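Local structure of YjeF-related protein (Enterococcus faecalis, 2R3B) at residues Phe44-Arg54 / Ala72-Asn83; Met62-Ser70 / Pro278-Met289. The protein probably catalyses the ADP-dependent dehydration of the S form of hydrated NAD(P)H, restoring a damaged nicotinamide cofactor. One frame throughout, in Å; residues are numbered along the deposited sequence. Where two conformers were deposited one is given.

Contact 1 of 2, residues Phe44-Arg54 / Ala72-Asn83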
loop_
_atom_site.group_PDB
_atom_site.type_symbol
_atom_site.label_atom_id
_atom_site.label_comp_id
_atom_site.label_asym_id
_atom_site.label_seq_id
_atom_site.Cartn_x
_atom_site.Cartn_y
_atom_site.Cartn_z
ATOM N N PHE B 44 -1.226 -25.292 11.504
ATOM C CA PHE B 44 -0.964 -24.950 10.118
ATOM C C PHE B 44 0.483 -24.480 9.872
ATOM O O PHE B 44 0.817 -23.979 8.804
ATOM C CB PHE B 44 -2.037 -24.000 9.633
ATOM C CG PHE B 44 -3.408 -24.574 9.820
ATOM C CD1 PHE B 44 -3.698 -25.820 9.233
ATOM C CD2 PHE B 44 -4.332 -23.999 10.652
ATOM C CE1 PHE B 44 -4.929 -26.434 9.435
ATOM C CE2 PHE B 44 -5.585 -24.614 10.855
ATOM C CZ PHE B 44 -5.857 -25.833 10.246
ATOM N N GLY B 45 1.330 -24.737 10.855
ATOM C CA GLY B 45 2.764 -24.686 10.691
ATOM C C GLY B 45 3.368 -23.325 10.923
ATOM O O GLY B 45 2.691 -22.295 10.759
ATOM N N ARG B 46 4.635 -23.348 11.326
ATOM C CA ARG B 46 5.446 -22.129 11.493
ATOM C C ARG B 46 6.451 -22.120 10.366
ATOM O O ARG B 46 7.267 -23.041 10.237
ATOM C CB ARG B 46 6.193 -22.107 12.827
ATOM C CG ARG B 46 5.332 -21.909 14.080
ATOM C CD ARG B 46 6.179 -22.033 15.374
ATOM N NE ARG B 46 7.252 -21.034 15.431
ATOM C CZ ARG B 46 7.209 -19.841 16.030
ATOM N NH1 ARG B 46 6.115 -19.439 16.690
ATOM N NH2 ARG B 46 8.289 -19.033 15.975
ATOM N N VAL B 47 6.399 -21.090 9.544
ATOM C CA VAL B 47 7.305 -21.015 8.399
ATOM C C VAL B 47 8.278 -19.894 8.627
ATOM O O VAL B 47 7.918 -18.829 9.137
ATOM C CB VAL B 47 6.556 -20.777 7.057
ATOM C CG1 VAL B 47 7.531 -20.659 5.916
ATOM C CG2 VAL B 47 5.545 -21.891 6.823
ATOM N N VAL B 48 9.535 -20.123 8.266
ATOM C CA VAL B 48 10.495 -19.060 8.275
ATOM C C VAL B 48 11.037 -18.870 6.850
ATOM O O VAL B 48 11.508 -19.831 6.238
ATOM C CB VAL B 48 11.666 -19.343 9.268
ATOM C CG1 VAL B 48 12.723 -18.210 9.164
ATOM C CG2 VAL B 48 11.157 -19.432 10.706
ATOM N N LEU B 49 10.927 -17.647 6.335
ATOM C CA LEU B 49 11.381 -17.299 4.986
ATOM C C LEU B 49 12.632 -16.450 5.122
ATOM O O LEU B 49 12.628 -15.442 5.849
ATOM C CB LEU B 49 10.286 -16.515 4.270
ATOM C CG LEU B 49 8.867 -17.101 4.239
ATOM C CD1 LEU B 49 7.929 -16.136 3.483
ATOM C CD2 LEU B 49 8.873 -18.493 3.611
ATOM N N ILE B 50 13.700 -16.810 4.434
ATOM C CA ILE B 50 14.979 -16.136 4.589
ATOM C C ILE B 50 15.514 -15.642 3.256
ATOM O O ILE B 50 15.691 -16.426 2.338
ATOM C CB ILE B 50 16.016 -17.113 5.209
ATOM C CG1 ILE B 50 15.421 -17.770 6.455
ATOM C CG2 ILE B 50 17.343 -16.365 5.475
ATOM C CD1 ILE B 50 16.326 -18.814 7.136
ATOM N N GLY B 51 15.708 -14.321 3.127
ATOM C CA GLY B 51 16.212 -13.745 1.877
ATOM C C GLY B 51 16.016 -12.257 1.873
ATOM O O GLY B 51 15.753 -11.654 2.912
ATOM N N GLY B 52 16.134 -11.672 0.688
ATOM C CA GLY B 52 15.963 -10.254 0.513
ATOM C C GLY B 52 17.090 -9.452 1.112
ATOM O O GLY B 52 16.992 -8.927 2.269
ATOM N N ASN B 53 18.145 -9.295 0.347
ATOM C CA ASN B 53 19.211 -8.385 0.729
ATOM C C ASN B 53 18.760 -6.956 0.420
ATOM O O ASN B 53 17.571 -6.734 0.185
ATOM C CB ASN B 53 20.570 -8.772 0.127
ATOM C CG ASN B 53 20.673 -8.481 -1.346
ATOM O OD1 ASN B 53 19.789 -7.845 -1.949
ATOM N ND2 ASN B 53 21.819 -8.862 -1.928
ATOM N N ARG B 54 19.659 -5.986 0.431
ATOM C CA ARG B 54 19.258 -4.604 0.274
ATOM C C ARG B 54 18.849 -4.204 -1.136
ATOM O O ARG B 54 18.108 -3.239 -1.310
ATOM C CB ARG B 54 20.335 -3.690 0.833
ATOM C CG ARG B 54 20.374 -3.818 2.362
ATOM C CD ARG B 54 21.161 -2.728 2.998
ATOM N NE ARG B 54 22.551 -2.890 2.670
ATOM C CZ ARG B 54 23.381 -3.695 3.318
ATOM N NH1 ARG B 54 22.971 -4.388 4.369
ATOM N NH2 ARG B 54 24.643 -3.771 2.925
ATOM N N ALA B 72 -0.354 -20.749 5.491
ATOM C CA ALA B 72 0.577 -20.986 6.587
ATOM C C ALA B 72 0.083 -20.364 7.878
ATOM O O ALA B 72 -0.429 -19.220 7.908
ATOM C CB ALA B 72 2.041 -20.461 6.216
ATOM N N GLY B 73 0.242 -21.107 8.973
ATOM C CA GLY B 73 -0.310 -20.665 10.256
ATOM C C GLY B 73 0.372 -19.416 10.762
ATOM O O GLY B 73 -0.279 -18.448 11.168
ATOM N N LEU B 74 1.711 -19.454 10.725
ATOM C CA LEU B 74 2.539 -18.358 11.201
ATOM C C LEU B 74 3.722 -18.194 10.279
ATOM O O LEU B 74 4.312 -19.187 9.888
ATOM C CB LEU B 74 3.031 -18.638 12.616
ATOM C CG LEU B 74 2.008 -18.453 13.743
ATOM C CD1 LEU B 74 2.654 -18.859 15.065
ATOM C CD2 LEU B 74 1.473 -17.009 13.829
ATOM N N THR B 75 4.040 -16.958 9.909
ATOM C CA THR B 75 5.121 -16.695 8.954
ATOM C C THR B 75 6.059 -15.669 9.579
ATOM O O THR B 75 5.618 -14.588 9.987
ATOM C CB THR B 75 4.592 -16.171 7.582
ATOM O OG1 THR B 75 3.777 -17.184 6.965
ATOM C CG2 THR B 75 5.720 -15.828 6.599
ATOM N N THR B 76 7.346 -16.026 9.625
ATOM C CA THR B 76 8.405 -15.101 10.057
ATOM C C THR B 76 9.378 -14.911 8.921
ATOM O O THR B 76 9.731 -15.897 8.237
ATOM C CB THR B 76 9.151 -15.634 11.293
ATOM O OG1 THR B 76 8.199 -15.956 12.295
ATOM C CG2 THR B 76 10.123 -14.588 11.859
ATOM N N VAL B 77 9.836 -13.674 8.731
ATOM C CA VAL B 77 10.758 -13.364 7.657
ATOM C C VAL B 77 12.066 -12.868 8.248
ATOM O O VAL B 77 12.082 -11.878 8.981
ATOM C CB VAL B 77 10.178 -12.344 6.665
ATOM C CG1 VAL B 77 11.084 -12.189 5.414
ATOM C CG2 VAL B 77 8.743 -12.774 6.208
ATOM N N ILE B 78 13.158 -13.549 7.904
ATOM C CA ILE B 78 14.518 -13.058 8.189
ATOM C C ILE B 78 15.043 -12.395 6.919
ATOM O O ILE B 78 15.238 -13.053 5.900
ATOM C CB ILE B 78 15.482 -14.196 8.599
ATOM C CG1 ILE B 78 14.981 -14.943 9.838
ATOM C CG2 ILE B 78 16.941 -13.658 8.783
ATOM C CD1 ILE B 78 15.738 -16.281 10.055
ATOM N N THR B 79 15.179 -11.088 6.968
ATOM C CA THR B 79 15.483 -10.279 5.808
ATOM C C THR B 79 16.166 -9.018 6.271
ATOM O O THR B 79 16.119 -8.682 7.434
ATOM C CB THR B 79 14.214 -9.930 4.999
ATOM O OG1 THR B 79 14.611 -9.259 3.800
ATOM C CG2 THR B 79 13.255 -9.005 5.761
ATOM N N ASP B 80 16.851 -8.319 5.382
ATOM C CA ASP B 80 17.479 -7.063 5.820
ATOM C C ASP B 80 16.442 -6.126 6.430
ATOM O O ASP B 80 15.329 -5.955 5.922
ATOM C CB ASP B 80 18.199 -6.379 4.671
ATOM C CG ASP B 80 19.210 -5.371 5.137
ATOM O OD1 ASP B 80 18.810 -4.251 5.530
ATOM O OD2 ASP B 80 20.425 -5.696 5.079
ATOM N N VAL B 81 16.823 -5.499 7.534
ATOM C CA VAL B 81 15.939 -4.550 8.227
ATOM C C VAL B 81 15.396 -3.446 7.310
ATOM O O VAL B 81 14.277 -2.940 7.503
ATOM C CB VAL B 81 16.642 -3.964 9.468
ATOM C CG1 VAL B 81 17.856 -3.137 9.026
ATOM C CG2 VAL B 81 15.627 -3.206 10.286
ATOM N N LYS B 82 16.170 -3.105 6.291
ATOM C CA LYS B 82 15.720 -2.173 5.230
ATOM C C LYS B 82 14.348 -2.555 4.678
ATOM O O LYS B 82 13.551 -1.690 4.320
ATOM C CB LYS B 82 16.768 -2.171 4.090
ATOM C CG LYS B 82 16.439 -1.284 2.873
ATOM C CD LYS B 82 17.481 -1.360 1.767
ATOM C CE LYS B 82 17.126 -0.404 0.607
ATOM N NZ LYS B 82 18.125 -0.486 -0.466
ATOM N N ASN B 83 14.100 -3.857 4.573
ATOM C CA ASN B 83 12.899 -4.375 3.909
ATOM C C ASN B 83 11.694 -4.509 4.822
ATOM O O ASN B 83 10.592 -4.789 4.348
ATOM C CB ASN B 83 13.210 -5.715 3.244
ATOM C CG ASN B 83 14.348 -5.617 2.229
ATOM O OD1 ASN B 83 14.399 -4.695 1.416
ATOM N ND2 ASN B 83 15.287 -6.547 2.307
HETATM O O HOH W 1 7.792 -18.657 12.046
HETATM O O HOH W 2 15.493 -4.162 -1.076
#

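Contact 2 of 2, residues Met62-Ser70 / Pro278-Met289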
loop_
_atom_site.group_PDB
_atom_site.type_symbol
_atom_site.label_atom_id
_atom_site.label_comp_id
_atom_site.label_asym_id
_atom_site.label_seq_id
_atom_site.Cartn_x
_atom_site.Cartn_y
_atom_site.Cartn_z
HETATM N N MSE B 62 7.546 -10.882 -1.941
HETATM C CA MSE B 62 6.641 -11.676 -2.783
HETATM C C MSE B 62 6.470 -13.126 -2.286
HETATM O O MSE B 62 5.348 -13.650 -2.254
HETATM C CB MSE B 62 7.104 -11.594 -4.258
HETATM C CG MSE B 62 6.868 -10.207 -4.836
HETATM SE SE MSE B 62 7.152 -10.063 -6.696
HETATM C CE MSE B 62 9.050 -10.073 -6.698
ATOM N N SER B 63 7.554 -13.757 -1.831
ATOM C CA SER B 63 7.423 -15.040 -1.179
ATOM C C SER B 63 6.551 -15.001 0.054
ATOM O O SER B 63 5.798 -15.947 0.321
ATOM C CB SER B 63 8.790 -15.566 -0.756
ATOM O OG SER B 63 9.626 -15.740 -1.862
ATOM N N THR B 64 6.696 -13.934 0.842
ATOM C CA THR B 64 5.895 -13.768 2.068
ATOM C C THR B 64 4.419 -13.686 1.749
ATOM O O THR B 64 3.621 -14.362 2.384
ATOM C CB THR B 64 6.381 -12.526 2.829
ATOM O OG1 THR B 64 7.781 -12.706 3.116
ATOM C CG2 THR B 64 5.563 -12.305 4.126
ATOM N N GLU B 65 4.040 -12.889 0.765
ATOM C CA GLU B 65 2.627 -12.754 0.406
ATOM C C GLU B 65 2.051 -14.127 -0.029
ATOM O O GLU B 65 0.919 -14.482 0.306
ATOM C CB GLU B 65 2.461 -11.696 -0.703
ATOM C CG GLU B 65 0.993 -11.395 -1.025
ATOM C CD GLU B 65 0.749 -10.041 -1.685
ATOM O OE1 GLU B 65 1.705 -9.517 -2.316
ATOM O OE2 GLU B 65 -0.411 -9.525 -1.564
ATOM N N ALA B 66 2.838 -14.882 -0.793
ATOM C CA ALA B 66 2.440 -16.223 -1.266
ATOM C C ALA B 66 2.233 -17.154 -0.071
ATOM O O ALA B 66 1.237 -17.886 0.017
ATOM C CB ALA B 66 3.544 -16.800 -2.212
ATOM N N CYS B 67 3.168 -17.126 0.861
ATOM C CA CYS B 67 3.097 -18.017 2.031
ATOM C C CYS B 67 1.873 -17.754 2.920
ATOM O O CYS B 67 1.115 -18.676 3.255
ATOM C CB CYS B 67 4.401 -17.902 2.827
ATOM S SG CYS B 67 4.585 -19.081 4.170
ATOM N N ILE B 68 1.647 -16.485 3.249
ATOM C CA ILE B 68 0.488 -16.085 4.043
ATOM C C ILE B 68 -0.787 -16.465 3.339
ATOM O O ILE B 68 -1.654 -17.125 3.918
ATOM C CB ILE B 68 0.494 -14.576 4.283
ATOM C CG1 ILE B 68 1.699 -14.221 5.168
ATOM C CG2 ILE B 68 -0.826 -14.112 4.929
ATOM C CD1 ILE B 68 1.974 -12.763 5.158
ATOM N N ASN B 69 -0.901 -16.085 2.069
ATOM C CA ASN B 69 -2.117 -16.378 1.320
ATOM C C ASN B 69 -2.369 -17.880 1.054
ATOM O O ASN B 69 -3.493 -18.277 0.786
ATOM C CB ASN B 69 -2.092 -15.633 -0.009
ATOM C CG ASN B 69 -2.634 -14.254 0.093
ATOM O OD1 ASN B 69 -3.861 -14.089 0.149
ATOM N ND2 ASN B 69 -1.752 -13.243 0.105
ATOM N N SER B 70 -1.324 -18.703 1.120
ATOM C CA SER B 70 -1.443 -20.146 0.932
ATOM C C SER B 70 -2.033 -20.847 2.175
ATOM O O SER B 70 -2.464 -22.007 2.088
ATOM C CB SER B 70 -0.081 -20.769 0.619
ATOM O OG SER B 70 0.655 -20.907 1.809
ATOM N N PRO B 278 3.217 -11.418 -10.401
ATOM C CA PRO B 278 3.268 -12.545 -9.446
ATOM C C PRO B 278 2.426 -12.400 -8.189
ATOM O O PRO B 278 1.904 -13.402 -7.648
ATOM C CB PRO B 278 4.748 -12.596 -9.088
ATOM C CG PRO B 278 5.423 -12.120 -10.261
ATOM C CD PRO B 278 4.567 -10.965 -10.744
ATOM N N THR B 279 2.293 -11.177 -7.697
ATOM C CA THR B 279 1.465 -10.934 -6.543
ATOM C C THR B 279 -0.005 -11.245 -6.792
ATOM O O THR B 279 -0.711 -11.586 -5.845
ATOM C CB THR B 279 1.606 -9.510 -6.039
ATOM O OG1 THR B 279 1.253 -8.626 -7.083
ATOM C CG2 THR B 279 3.051 -9.241 -5.626
ATOM N N LYS B 280 -0.464 -11.184 -8.055
ATOM C CA LYS B 280 -1.850 -11.611 -8.363
ATOM C C LYS B 280 -2.091 -13.106 -8.192
ATOM O O LYS B 280 -3.214 -13.528 -7.836
ATOM C CB LYS B 280 -2.272 -11.214 -9.778
ATOM C CG LYS B 280 -2.585 -9.762 -9.900
ATOM C CD LYS B 280 -3.114 -9.387 -11.274
ATOM C CE LYS B 280 -4.554 -9.886 -11.514
ATOM N NZ LYS B 280 -5.246 -9.295 -12.758
ATOM N N ILE B 281 -1.051 -13.925 -8.401
ATOM C CA ILE B 281 -1.169 -15.344 -8.151
ATOM C C ILE B 281 -1.361 -15.547 -6.661
ATOM O O ILE B 281 -2.270 -16.238 -6.230
ATOM C CB ILE B 281 0.041 -16.144 -8.644
ATOM C CG1 ILE B 281 0.142 -16.046 -10.185
ATOM C CG2 ILE B 281 -0.041 -17.625 -8.164
ATOM C CD1 ILE B 281 1.471 -16.611 -10.768
ATOM N N SER B 282 -0.526 -14.912 -5.858
ATOM C CA SER B 282 -0.674 -15.043 -4.393
ATOM C C SER B 282 -2.068 -14.627 -3.893
ATOM O O SER B 282 -2.672 -15.293 -3.027
ATOM C CB SER B 282 0.429 -14.222 -3.701
ATOM O OG SER B 282 1.712 -14.774 -4.073
ATOM N N GLN B 283 -2.573 -13.500 -4.391
ATOM C CA GLN B 283 -3.843 -12.950 -3.901
ATOM C C GLN B 283 -5.018 -13.861 -4.260
ATOM O O GLN B 283 -6.018 -13.874 -3.582
ATOM C CB GLN B 283 -4.021 -11.527 -4.435
ATOM C CG GLN B 283 -3.064 -10.550 -3.741
ATOM C CD GLN B 283 -2.721 -9.286 -4.533
ATOM O OE1 GLN B 283 -3.209 -9.047 -5.667
ATOM N NE2 GLN B 283 -1.816 -8.474 -3.947
ATOM N N ALA B 284 -4.852 -14.658 -5.306
ATOM C CA ALA B 284 -5.872 -15.634 -5.749
ATOM C C ALA B 284 -5.874 -16.941 -4.978
ATOM O O ALA B 284 -6.828 -17.737 -5.094
ATOM C CB ALA B 284 -5.723 -15.918 -7.215
ATOM N N LEU B 285 -4.844 -17.191 -4.160
ATOM C CA LEU B 285 -4.742 -18.481 -3.482
ATOM C C LEU B 285 -5.951 -18.863 -2.634
ATOM O O LEU B 285 -6.431 -19.997 -2.759
ATOM C CB LEU B 285 -3.477 -18.579 -2.655
ATOM C CG LEU B 285 -2.213 -18.735 -3.506
ATOM C CD1 LEU B 285 -0.984 -18.422 -2.639
ATOM C CD2 LEU B 285 -2.111 -20.135 -4.226
ATOM N N PRO B 286 -6.429 -17.967 -1.764
ATOM C CA PRO B 286 -7.553 -18.389 -0.910
ATOM C C PRO B 286 -8.817 -18.855 -1.651
ATOM O O PRO B 286 -9.431 -19.844 -1.241
ATOM C CB PRO B 286 -7.818 -17.156 -0.051
ATOM C CG PRO B 286 -6.458 -16.426 -0.023
ATOM C CD PRO B 286 -5.927 -16.627 -1.405
ATOM N N THR B 287 -9.182 -18.184 -2.740
ATOM C CA THR B 287 -10.364 -18.596 -3.529
ATOM C C THR B 287 -10.140 -19.876 -4.308
ATOM O O THR B 287 -10.995 -20.763 -4.337
ATOM C CB THR B 287 -10.879 -17.486 -4.417
ATOM O OG1 THR B 287 -9.827 -17.008 -5.260
ATOM C CG2 THR B 287 -11.366 -16.348 -3.570
ATOM N N TYR B 288 -8.959 -20.026 -4.900
ATOM C CA TYR B 288 -8.659 -21.268 -5.597
ATOM C C TYR B 288 -8.574 -22.473 -4.673
ATOM O O TYR B 288 -9.087 -23.543 -4.999
ATOM C CB TYR B 288 -7.344 -21.148 -6.381
ATOM C CG TYR B 288 -7.506 -20.580 -7.765
ATOM C CD1 TYR B 288 -7.706 -19.221 -7.948
ATOM C CD2 TYR B 288 -7.517 -21.414 -8.886
ATOM C CE1 TYR B 288 -7.848 -18.680 -9.226
ATOM C CE2 TYR B 288 -7.670 -20.886 -10.168
ATOM C CZ TYR B 288 -7.834 -19.514 -10.322
ATOM O OH TYR B 288 -7.988 -18.940 -11.581
HETATM N N MSE B 289 -7.915 -22.316 -3.521
HETATM C CA MSE B 289 -7.762 -23.437 -2.613
HETATM C C MSE B 289 -9.102 -23.902 -2.047
HETATM O O MSE B 289 -9.304 -25.091 -1.861
HETATM C CB MSE B 289 -6.773 -23.114 -1.499
HETATM C CG MSE B 289 -5.361 -22.932 -2.042
HETATM SE SE MSE B 289 -4.071 -22.467 -0.701
HETATM C CE MSE B 289 -4.097 -24.062 0.250
HETATM O O HOH W 3 3.705 -13.018 -4.397
HETATM O O HOH W 4 -5.830 -12.749 -1.018
#

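Contact 1 of 2, residues Phe44-Arg54 / Ala72-Asn83
Val47 and Leu49 bind strand 74-78 through both backbone polar groups, the pattern of a parallel pair: Val47 N donates to Leu74 O at 2.8 Å, Val47 O accepts from Thr76 N, and Leu49 repeats this with Thr76 and Ile78. The strand axes approach to 4.7 Å, with 22° between their directions. This middle part is tight on both faces. Ile78 CG1 stands beside its own backbone N (chi1 -58°), which carries CD1 back to Val48 CG1 at 3.7 Å, alongside Ile50 CG1. On the face turned to helix 57-70, Val47 CG2 meets Ala72 CB at 3.8 Å. Beyond the strands, polar bonds replace this packing. Gly52 O accepts from Asp80 N at 3.2 Å, and Asn83 ND2 reaches Asn53 O from above the carbonyl plane. Exposed Arg54 marks the solvent side: its NH1 forms a salt bridge with Asp80 OD2 at 2.9 Å, syn but tilted from the carboxylate plane. Asp80 OD1 accepts from Lys82 N in an Asx turn, while Lys82 NZ serves both Arg54 O and His84 of a neighbouring subunit. Strand 46-50, helix 57-70 and strand 74-78 form a beta-alpha-beta crossover of the ribokinase-like fold, with Asn53 near Gly122, a predicted NAD(P)HX-binding residue.

Contact 2 of 2, residues Met62-Ser70 / Pro278-Met289
Ala66 CA and Ser282 CA are 4.6 Å apart, the shortest such pair between two helices whose axes approach to 7.9 Å and lie only 4° from parallel. Small side chains permit this spacing: Ser282 OG lies 3.3 Å from Ala66 CB. Of the polar interactions, one direct hydrogen bond crosses the interface, from Gln283 NE2 to Glu65 OE2 at 3.0 Å. The oxygen lies near the amide plane of Gln283, but the donor comes from above the carboxylate, the two planes being 68° apart. Glu65 CG is anti to its backbone N, and the extended chain spans the gap to Gln283; OE1, the other oxygen, forms a salt bridge with Arg90. Two waters add indirect links, one joining Met62 O to Ser282 OG, the other Asn69 OD1 to Gln283 O. By shape, Asn69 is a knob in the hole formed by Ser282, Gln283, Leu285 and Pro286. Its ND2 donates to Glu65 O at 3.0 Å, which fixes the amide against its own helix. Pro286 brings no N-H to the turn before it, and helix 278-289 kinks there. The apolar contact is selenomethionine Met62, its SE 4.2 Å from Pro278 CB, while the Leu285 CD1 methyl packs on a backbone carbonyl, 3.5 Å from Ala66 O. Helix 233-247 touches Pro278, Ser282 and Met289, helix 252-269 packs against Leu285 and Met289, and the Thr64, Cys67 and Ile68 side of helix 57-70 packs on strand 74-78.

From the N terminus, the chain passes through strand 46-50, helix 57-70 and strand 74-78, and contact 1 closes this short loop of 17 intervening residues, 14 of them helical. Contact 2 starts on that same helix and closes a far longer loop, 207 residues, at helix 278-292. The segments alternate along the chain, and the two contacts therefore cross instead of nesting. Helix 57-70 joins them physically: Val77 CG2 packs 3.2 Å from Thr64 OG1, and Ala72 CB lies 3.5 Å from Cys67 SG. Together they tie the sheet, through this connecting helix, to the C-terminal helix, and both touch the same neighbouring subunit of the tetramer.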